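Tyrosyl-tRNA synthetase (Archaeoglobus fulgidus, PDB 2CYB) probably attaches L-tyrosine to tRNA(Tyr) in two steps, activating the amino acid with ATP and then transferring it to the acceptor end of the tRNA. Local coordinates at residues A[122-127]-A[162-167]; A[113-116]-A[120-123]; A[186-191]-A[196-201]. All blocks are in the same frame, centred on the assembly; numbering follows the deposited sequence.

Interaction 1: residues A[122-127]-A[162-167]; sequences VLDVLK and QALDIA. With TYR (tyrosine), chain C.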
loop_
_atom_site.group_PDB
_atom_site.type_symbol
_atom_site.label_atom_id
_atom_site.label_comp_id
_atom_site.label_asym_id
_atom_site.label_seq_id
_atom_site.Cartn_x
_atom_site.Cartn_y
_atom_site.Cartn_z
ATOM N N VAL A 122 -0.321 8.984 -7.629
ATOM C CA VAL A 122 0.443 7.911 -6.996
ATOM C C VAL A 122 1.491 8.473 -6.042
ATOM O O VAL A 122 1.719 7.928 -4.963
ATOM C CB VAL A 122 1.123 6.999 -8.042
ATOM C CG1 VAL A 122 0.067 6.320 -8.891
ATOM C CG2 VAL A 122 2.069 7.802 -8.909
ATOM N N LEU A 123 2.120 9.577 -6.421
ATOM C CA LEU A 123 3.114 10.171 -5.550
ATOM C C LEU A 123 2.446 10.605 -4.243
ATOM O O LEU A 123 3.024 10.446 -3.159
ATOM C CB LEU A 123 3.785 11.353 -6.253
ATOM C CG LEU A 123 5.218 11.733 -5.875
ATOM C CD1 LEU A 123 6.004 10.545 -5.328
ATOM C CD2 LEU A 123 5.891 12.271 -7.132
ATOM N N ASP A 124 1.224 11.137 -4.332
ATOM C CA ASP A 124 0.507 11.553 -3.125
ATOM C C ASP A 124 0.201 10.344 -2.242
ATOM O O ASP A 124 0.239 10.439 -1.009
ATOM C CB ASP A 124 -0.800 12.260 -3.484
ATOM C CG ASP A 124 -0.606 13.738 -3.753
ATOM O OD1 ASP A 124 -1.529 14.354 -4.318
ATOM O OD2 ASP A 124 0.461 14.278 -3.394
ATOM N N VAL A 125 -0.123 9.221 -2.873
ATOM C CA VAL A 125 -0.415 7.995 -2.134
ATOM C C VAL A 125 0.820 7.602 -1.341
ATOM O O VAL A 125 0.729 7.252 -0.160
ATOM C CB VAL A 125 -0.806 6.825 -3.079
ATOM C CG1 VAL A 125 -0.838 5.509 -2.301
ATOM C CG2 VAL A 125 -2.164 7.092 -3.696
ATOM N N LEU A 126 1.984 7.671 -1.985
ATOM C CA LEU A 126 3.222 7.313 -1.303
ATOM C C LEU A 126 3.506 8.250 -0.127
ATOM O O LEU A 126 3.970 7.809 0.926
ATOM C CB LEU A 126 4.396 7.316 -2.290
ATOM C CG LEU A 126 4.334 6.266 -3.404
ATOM C CD1 LEU A 126 5.678 6.217 -4.100
ATOM C CD2 LEU A 126 3.977 4.892 -2.840
ATOM N N LYS A 127 3.223 9.536 -0.306
ATOM C CA LYS A 127 3.433 10.521 0.754
ATOM C C LYS A 127 2.459 10.248 1.897
ATOM O O LYS A 127 2.836 10.284 3.077
ATOM C CB LYS A 127 3.220 11.934 0.212
ATOM C CG LYS A 127 4.287 12.371 -0.782
ATOM C CD LYS A 127 3.985 13.754 -1.351
ATOM C CE LYS A 127 5.101 14.224 -2.275
ATOM N NZ LYS A 127 4.832 15.582 -2.831
ATOM N N GLN A 162 -8.836 6.916 -0.652
ATOM C CA GLN A 162 -10.137 7.546 -0.473
ATOM C C GLN A 162 -9.933 8.988 -0.021
ATOM O O GLN A 162 -10.579 9.903 -0.532
ATOM C CB GLN A 162 -10.972 6.801 0.569
ATOM C CG GLN A 162 -12.354 7.405 0.755
ATOM C CD GLN A 162 -13.294 6.473 1.491
ATOM O OE1 GLN A 162 -13.154 5.251 1.416
ATOM N NE2 GLN A 162 -14.273 7.044 2.184
ATOM N N ALA A 163 -9.028 9.185 0.932
ATOM C CA ALA A 163 -8.736 10.522 1.435
ATOM C C ALA A 163 -8.215 11.385 0.289
ATOM O O ALA A 163 -8.619 12.538 0.145
ATOM C CB ALA A 163 -7.709 10.458 2.559
ATOM N N LEU A 164 -7.329 10.828 -0.533
ATOM C CA LEU A 164 -6.792 11.581 -1.662
ATOM C C LEU A 164 -7.824 11.885 -2.733
ATOM O O LEU A 164 -7.675 12.861 -3.476
ATOM C CB LEU A 164 -5.604 10.850 -2.286
ATOM C CG LEU A 164 -4.318 10.962 -1.465
ATOM C CD1 LEU A 164 -3.255 10.019 -2.041
ATOM C CD2 LEU A 164 -3.836 12.424 -1.475
ATOM N N ASP A 165 -8.867 11.063 -2.832
ATOM C CA ASP A 165 -9.906 11.319 -3.828
ATOM C C ASP A 165 -10.567 12.662 -3.538
ATOM O O ASP A 165 -10.933 13.387 -4.456
ATOM C CB ASP A 165 -10.977 10.226 -3.803
ATOM C CG ASP A 165 -10.478 8.916 -4.346
ATOM O OD1 ASP A 165 -11.058 7.879 -3.975
ATOM O OD2 ASP A 165 -9.519 8.923 -5.152
ATOM N N ILE A 166 -10.716 12.986 -2.255
ATOM C CA ILE A 166 -11.338 14.241 -1.853
ATOM C C ILE A 166 -10.544 15.419 -2.429
ATOM O O ILE A 166 -11.111 16.329 -3.041
ATOM C CB ILE A 166 -11.396 14.362 -0.309
ATOM C CG1 ILE A 166 -12.340 13.291 0.260
ATOM C CG2 ILE A 166 -11.874 15.752 0.090
ATOM C CD1 ILE A 166 -12.251 13.139 1.762
ATOM N N ALA A 167 -9.229 15.381 -2.255
ATOM C CA ALA A 167 -8.366 16.450 -2.758
ATOM C C ALA A 167 -8.283 16.495 -4.279
ATOM O O ALA A 167 -8.406 17.560 -4.882
ATOM C CB ALA A 167 -6.972 16.301 -2.180
HETATM N N TYR C . -15.314 3.554 1.183
HETATM C CA TYR C . -16.618 3.736 0.498
HETATM C C TYR C . -17.598 2.629 0.879
HETATM O O TYR C . -18.732 2.659 0.374
HETATM C CB TYR C . -16.396 3.767 -1.018
HETATM C CG TYR C . -15.529 4.932 -1.428
HETATM C CD1 TYR C . -14.347 4.741 -2.145
HETATM C CD2 TYR C . -15.899 6.240 -1.090
HETATM C CE1 TYR C . -13.549 5.836 -2.521
HETATM C CE2 TYR C . -15.121 7.325 -1.453
HETATM C CZ TYR C . -13.949 7.122 -2.170
HETATM O OH TYR C . -13.201 8.211 -2.542
HETATM O OXT TYR C . -17.223 1.756 1.689
#
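Behind the tyrosine pocket of this class I synthetase, helix 154-168 meets helix 119-131 through one leucine, L164, set against D124 and V125, while Q162 and D165 of the same helix hold the amino acid. The two methyls of L164 divide the work. CD1 is pressed on the helix backbone, 3.3 Å from V125 N, and also meets V125 CG2 at 3.5 Å; CD2 lies 3.6 Å from CB of D124. V125 turns CG2 to this side because CG1 is anti to its backbone N (chi1 169°). The patch is small, buried and without a hydrogen bond across it; the carboxylate of D124 passes by the leucine, and its OD1 is bonded to Y196 OH and H168 NE2.

Helix 154-168 holds the substrate at both ends, and Y36, Y158 and Q180 add further bonds. Q162 is extended, CG anti to the backbone N (chi1 -178°), so that its chain runs along the ligand ring and OE1 accepts from the ligand N at 2.8 Å, while NE2 is bonded to Q180. D165 OD1 accepts the phenolic OH of the ligand at 2.6 Å, and its OD2 is bonded to Q116 NE2, a second-shell partner that should steady the carboxylate.

Helix 154-168 thus lies between the ligand and helix 119-131, with A163 and I166 touching helix 181-190; V122 and L126 of helix 119-131 pack on the second subunit.

Interaction 2: residues A[113-116]-A[120-123]; sequences SEYQ and DYVL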
loop_
_atom_site.group_PDB
_atom_site.type_symbol
_atom_site.label_atom_id
_atom_site.label_comp_id
_atom_site.label_asym_id
_atom_site.label_seq_id
_atom_site.Cartn_x
_atom_site.Cartn_y
_atom_site.Cartn_z
ATOM N N SER A 113 -10.226 4.953 -11.917
ATOM C CA SER A 113 -9.089 4.648 -12.783
ATOM C C SER A 113 -8.720 5.801 -13.723
ATOM O O SER A 113 -7.641 5.800 -14.308
ATOM C CB SER A 113 -9.363 3.374 -13.591
ATOM O OG SER A 113 -10.626 3.420 -14.234
ATOM N N GLU A 114 -9.608 6.783 -13.863
ATOM C CA GLU A 114 -9.352 7.942 -14.728
ATOM C C GLU A 114 -8.184 8.810 -14.254
ATOM O O GLU A 114 -7.531 9.483 -15.060
ATOM C CB GLU A 114 -10.590 8.841 -14.808
ATOM C CG GLU A 114 -11.717 8.358 -15.689
ATOM C CD GLU A 114 -12.884 9.347 -15.703
ATOM O OE1 GLU A 114 -12.624 10.567 -15.771
ATOM O OE2 GLU A 114 -14.053 8.909 -15.650
ATOM N N TYR A 115 -7.930 8.813 -12.949
ATOM C CA TYR A 115 -6.859 9.630 -12.399
ATOM C C TYR A 115 -6.052 8.968 -11.281
ATOM O O TYR A 115 -4.988 9.461 -10.922
ATOM C CB TYR A 115 -7.439 10.933 -11.852
ATOM C CG TYR A 115 -8.363 10.705 -10.671
ATOM C CD1 TYR A 115 -9.706 10.375 -10.863
ATOM C CD2 TYR A 115 -7.880 10.780 -9.361
ATOM C CE1 TYR A 115 -10.556 10.129 -9.774
ATOM C CE2 TYR A 115 -8.718 10.531 -8.266
ATOM C CZ TYR A 115 -10.053 10.208 -8.480
ATOM O OH TYR A 115 -10.887 9.969 -7.400
ATOM N N GLN A 116 -6.549 7.869 -10.721
ATOM C CA GLN A 116 -5.841 7.222 -9.611
ATOM C C GLN A 116 -4.540 6.499 -9.964
ATOM O O GLN A 116 -3.871 5.969 -9.079
ATOM C CB GLN A 116 -6.789 6.273 -8.869
ATOM C CG GLN A 116 -7.948 7.014 -8.240
ATOM C CD GLN A 116 -9.012 6.095 -7.660
ATOM O OE1 GLN A 116 -9.255 4.997 -8.164
ATOM N NE2 GLN A 116 -9.666 6.555 -6.608
ATOM N N ASP A 120 0.999 12.166 -10.416
ATOM C CA ASP A 120 0.767 13.049 -9.278
ATOM C C ASP A 120 -0.048 12.371 -8.184
ATOM O O ASP A 120 0.200 12.576 -6.994
ATOM C CB ASP A 120 0.053 14.329 -9.716
ATOM C CG ASP A 120 1.010 15.373 -10.256
ATOM O OD1 ASP A 120 0.549 16.480 -10.600
ATOM O OD2 ASP A 120 2.224 15.085 -10.330
ATOM N N TYR A 121 -1.022 11.568 -8.585
ATOM C CA TYR A 121 -1.853 10.883 -7.598
ATOM C C TYR A 121 -1.075 9.778 -6.881
ATOM O O TYR A 121 -1.152 9.651 -5.660
ATOM C CB TYR A 121 -3.082 10.278 -8.259
ATOM C CG TYR A 121 -4.049 9.662 -7.270
ATOM C CD1 TYR A 121 -5.079 10.416 -6.702
ATOM C CD2 TYR A 121 -3.942 8.317 -6.920
ATOM C CE1 TYR A 121 -5.993 9.834 -5.810
ATOM C CE2 TYR A 121 -4.845 7.726 -6.023
ATOM C CZ TYR A 121 -5.866 8.485 -5.480
ATOM O OH TYR A 121 -6.774 7.874 -4.639
ATOM N N VAL A 122 -0.321 8.984 -7.629
ATOM C CA VAL A 122 0.443 7.911 -6.996
ATOM C C VAL A 122 1.491 8.473 -6.042
ATOM O O VAL A 122 1.719 7.928 -4.963
ATOM C CB VAL A 122 1.123 6.999 -8.042
ATOM C CG1 VAL A 122 0.067 6.320 -8.891
ATOM C CG2 VAL A 122 2.069 7.802 -8.909
ATOM N N LEU A 123 2.120 9.577 -6.421
ATOM C CA LEU A 123 3.114 10.171 -5.550
ATOM C C LEU A 123 2.446 10.605 -4.243
ATOM O O LEU A 123 3.024 10.446 -3.159
ATOM C CB LEU A 123 3.785 11.353 -6.253
ATOM C CG LEU A 123 5.218 11.733 -5.875
ATOM C CD1 LEU A 123 6.004 10.545 -5.328
ATOM C CD2 LEU A 123 5.891 12.271 -7.132
#
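The Y121 ring has Q116 CA over one face, a CH-pi contact 3.8 Å from the ring centroid and 26° off the normal, and it receives the edge of the Y115 ring in an offset edge-to-face pair. The ring planes stand at 83° with centroids 5.5 Å apart, and Y115 CE2 comes 3.7 Å from Y121 CE1. One face of Y115 in turn carries CG of Q116. All this belongs to the loop between strand 108-111 and helix 119-131 of the Rossmann-type catalytic domain, which folds back on the first turn of the helix.

Y121 reaches back to the loop with CG anti to its backbone N (chi1 -175°), and the extended Q116 chain runs beside it in the same direction. Their polar ends do not bond to each other: all three side chains converge near D165, the partner of Q116, where Y115 OH adds a weak bond, while Y121 OH is bonded to the backbone O of M161. The loop is therefore second shell to the substrate's phenol. Backbone carbonyls also border the Y121 side chain: Y115 O is 3.4 Å from Y121 CB, and Q116 O is 3.2 Å from Y121 CD2.

Interaction 3: residues A[186-191]-A[196-201]; sequences LARENL and YSSPVC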
loop_
_atom_site.group_PDB
_atom_site.type_symbol
_atom_site.label_atom_id
_atom_site.label_comp_id
_atom_site.label_asym_id
_atom_site.label_seq_id
_atom_site.Cartn_x
_atom_site.Cartn_y
_atom_site.Cartn_z
ATOM N N LEU A 186 -9.087 10.768 8.999
ATOM C CA LEU A 186 -7.719 10.607 8.529
ATOM C C LEU A 186 -7.459 11.642 7.431
ATOM O O LEU A 186 -6.386 12.241 7.371
ATOM C CB LEU A 186 -7.515 9.183 7.993
ATOM C CG LEU A 186 -6.215 8.826 7.263
ATOM C CD1 LEU A 186 -5.016 9.114 8.142
ATOM C CD2 LEU A 186 -6.244 7.353 6.888
ATOM N N ALA A 187 -8.446 11.853 6.565
ATOM C CA ALA A 187 -8.318 12.826 5.486
ATOM C C ALA A 187 -8.145 14.229 6.070
ATOM O O ALA A 187 -7.232 14.969 5.685
ATOM C CB ALA A 187 -9.553 12.784 4.590
ATOM N N ARG A 188 -9.015 14.589 7.010
ATOM C CA ARG A 188 -8.951 15.908 7.644
ATOM C C ARG A 188 -7.597 16.169 8.307
ATOM O O ARG A 188 -7.096 17.293 8.296
ATOM C CB ARG A 188 -10.068 16.057 8.697
ATOM C CG ARG A 188 -11.476 16.202 8.112
ATOM C CD ARG A 188 -12.541 16.239 9.212
ATOM N NE ARG A 188 -12.388 17.372 10.132
ATOM C CZ ARG A 188 -12.815 18.611 9.892
ATOM N NH1 ARG A 188 -13.430 18.909 8.756
ATOM N NH2 ARG A 188 -12.639 19.558 10.804
ATOM N N GLU A 189 -7.001 15.127 8.870
ATOM C CA GLU A 189 -5.725 15.262 9.557
ATOM C C GLU A 189 -4.497 15.215 8.640
ATOM O O GLU A 189 -3.540 15.966 8.842
ATOM C CB GLU A 189 -5.606 14.180 10.635
ATOM C CG GLU A 189 -4.369 14.285 11.505
ATOM C CD GLU A 189 -4.324 13.223 12.587
ATOM O OE1 GLU A 189 -5.270 13.154 13.398
ATOM O OE2 GLU A 189 -3.338 12.455 12.632
ATOM N N ASN A 190 -4.539 14.359 7.624
ATOM C CA ASN A 190 -3.405 14.189 6.718
ATOM C C ASN A 190 -3.354 15.026 5.447
ATOM O O ASN A 190 -2.263 15.379 4.997
ATOM C CB ASN A 190 -3.281 12.713 6.335
ATOM C CG ASN A 190 -2.673 11.883 7.439
ATOM O OD1 ASN A 190 -2.675 12.281 8.603
ATOM N ND2 ASN A 190 -2.156 10.716 7.083
ATOM N N LEU A 191 -4.507 15.336 4.860
ATOM C CA LEU A 191 -4.516 16.113 3.625
ATOM C C LEU A 191 -3.775 17.446 3.731
ATOM O O LEU A 191 -3.071 17.833 2.804
ATOM C CB LEU A 191 -5.944 16.346 3.130
ATOM C CG LEU A 191 -6.636 15.085 2.584
ATOM C CD1 LEU A 191 -7.967 15.457 1.975
ATOM C CD2 LEU A 191 -5.757 14.422 1.535
ATOM N N TYR A 196 -3.242 20.139 0.903
ATOM C CA TYR A 196 -4.648 20.192 0.515
ATOM C C TYR A 196 -5.508 20.619 1.697
ATOM O O TYR A 196 -5.108 20.474 2.847
ATOM C CB TYR A 196 -5.118 18.829 0.007
ATOM C CG TYR A 196 -4.323 18.310 -1.167
ATOM C CD1 TYR A 196 -3.539 17.164 -1.046
ATOM C CD2 TYR A 196 -4.367 18.953 -2.401
ATOM C CE1 TYR A 196 -2.821 16.664 -2.128
ATOM C CE2 TYR A 196 -3.647 18.464 -3.496
ATOM C CZ TYR A 196 -2.880 17.318 -3.347
ATOM O OH TYR A 196 -2.178 16.819 -4.417
ATOM N N SER A 197 -6.697 21.140 1.420
ATOM C CA SER A 197 -7.564 21.588 2.503
ATOM C C SER A 197 -8.286 20.441 3.201
ATOM O O SER A 197 -8.528 19.384 2.615
ATOM C CB SER A 197 -8.579 22.606 1.971
ATOM O OG SER A 197 -9.271 22.098 0.847
ATOM N N SER A 198 -8.608 20.651 4.471
ATOM C CA SER A 198 -9.325 19.655 5.252
ATOM C C SER A 198 -10.778 19.743 4.789
ATOM O O SER A 198 -11.367 20.821 4.779
ATOM C CB SER A 198 -9.206 19.983 6.742
ATOM O OG SER A 198 -9.842 18.998 7.536
ATOM N N PRO A 199 -11.373 18.609 4.389
ATOM C CA PRO A 199 -12.760 18.619 3.923
ATOM C C PRO A 199 -13.830 18.649 4.998
ATOM O O PRO A 199 -13.631 18.178 6.127
ATOM C CB PRO A 199 -12.844 17.340 3.105
ATOM C CG PRO A 199 -12.006 16.405 3.931
ATOM C CD PRO A 199 -10.789 17.261 4.258
ATOM N N VAL A 200 -14.967 19.227 4.634
ATOM C CA VAL A 200 -16.117 19.262 5.517
ATOM C C VAL A 200 -16.719 17.886 5.235
ATOM O O VAL A 200 -16.700 17.426 4.088
ATOM C CB VAL A 200 -17.119 20.350 5.091
ATOM C CG1 VAL A 200 -18.273 20.411 6.078
ATOM C CG2 VAL A 200 -16.412 21.702 4.990
ATOM N N CYS A 201 -17.230 17.221 6.265
ATOM C CA CYS A 201 -17.812 15.897 6.081
ATOM C C CYS A 201 -19.260 15.821 6.565
ATOM O O CYS A 201 -19.611 16.381 7.606
ATOM C CB CYS A 201 -16.972 14.858 6.821
ATOM S SG CYS A 201 -15.221 14.892 6.343
#
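R188 leaves its helix with CG anti to the carbonyl carbon and then bends at chi3 (61°), a course that brings the edge of its guanidinium to the chain entering strand 200-204. There NH1 donates to the backbone O of P199 at 2.7 Å. The bond is short but not straight: the N-H...O angle is 134°, and the donor is tilted out of the carbonyl plane. The same NH1 forms a salt bridge with E22 OE1, so NH1 is shared between a carbonyl and a carboxylate.

S198 holds OG anti to its own backbone N, which swings the hydroxyl over one face of that guanidinium, toward its rim, and back to the helix. OG donates only a weak hydrogen bond to R188 O and lies 3.2 Å from R188 CB. Further along the arginine, the aliphatic CD approaches C201 SG at 4.2 Å.

Around L191 the link is by backbone. Y196 N donates to L191 O at 3.0 Å, with an angle of 157° at the hydrogen and the donor above the carbonyl plane. The L191 side chain crosses P199 at about a right angle, its CD1 4.1 Å from P199 CD, and its CB rests against CB of Y196, the phenol of Y196 being bonded to D124. A187 CB makes a looser contact with P199 CG.

These contacts close the connection from helix to strand in the beta-alpha-beta unit 173-177, 181-190, 200-204 of the Rossmann-type sheet. Helix 154-168 packs on A187 and P199, helix 20-28 touches V200, and the backbone of C201 pairs with V18 of strand 16-18.

In the fold
Interactions 1 and 2 are buried and share helix 119-131, which also meets the second subunit; interaction 3 is only partly buried and touches no other chain. Across its two segments interaction 1 is van der Waals packing with no hydrogen bond, and interaction 2 is mainly aromatic, whereas interaction 3 combines hydrogen bonds, the serine's weak, with packing of L191 and A187 on P199. D165 is the bridge between interactions 1 and 2. D124 joins 1 to 3 through Y196, and I166 packs on P199. Interactions 2 and 3 do not touch, their nearest atoms being about 6 Å apart, with helix 154-168 contacting both.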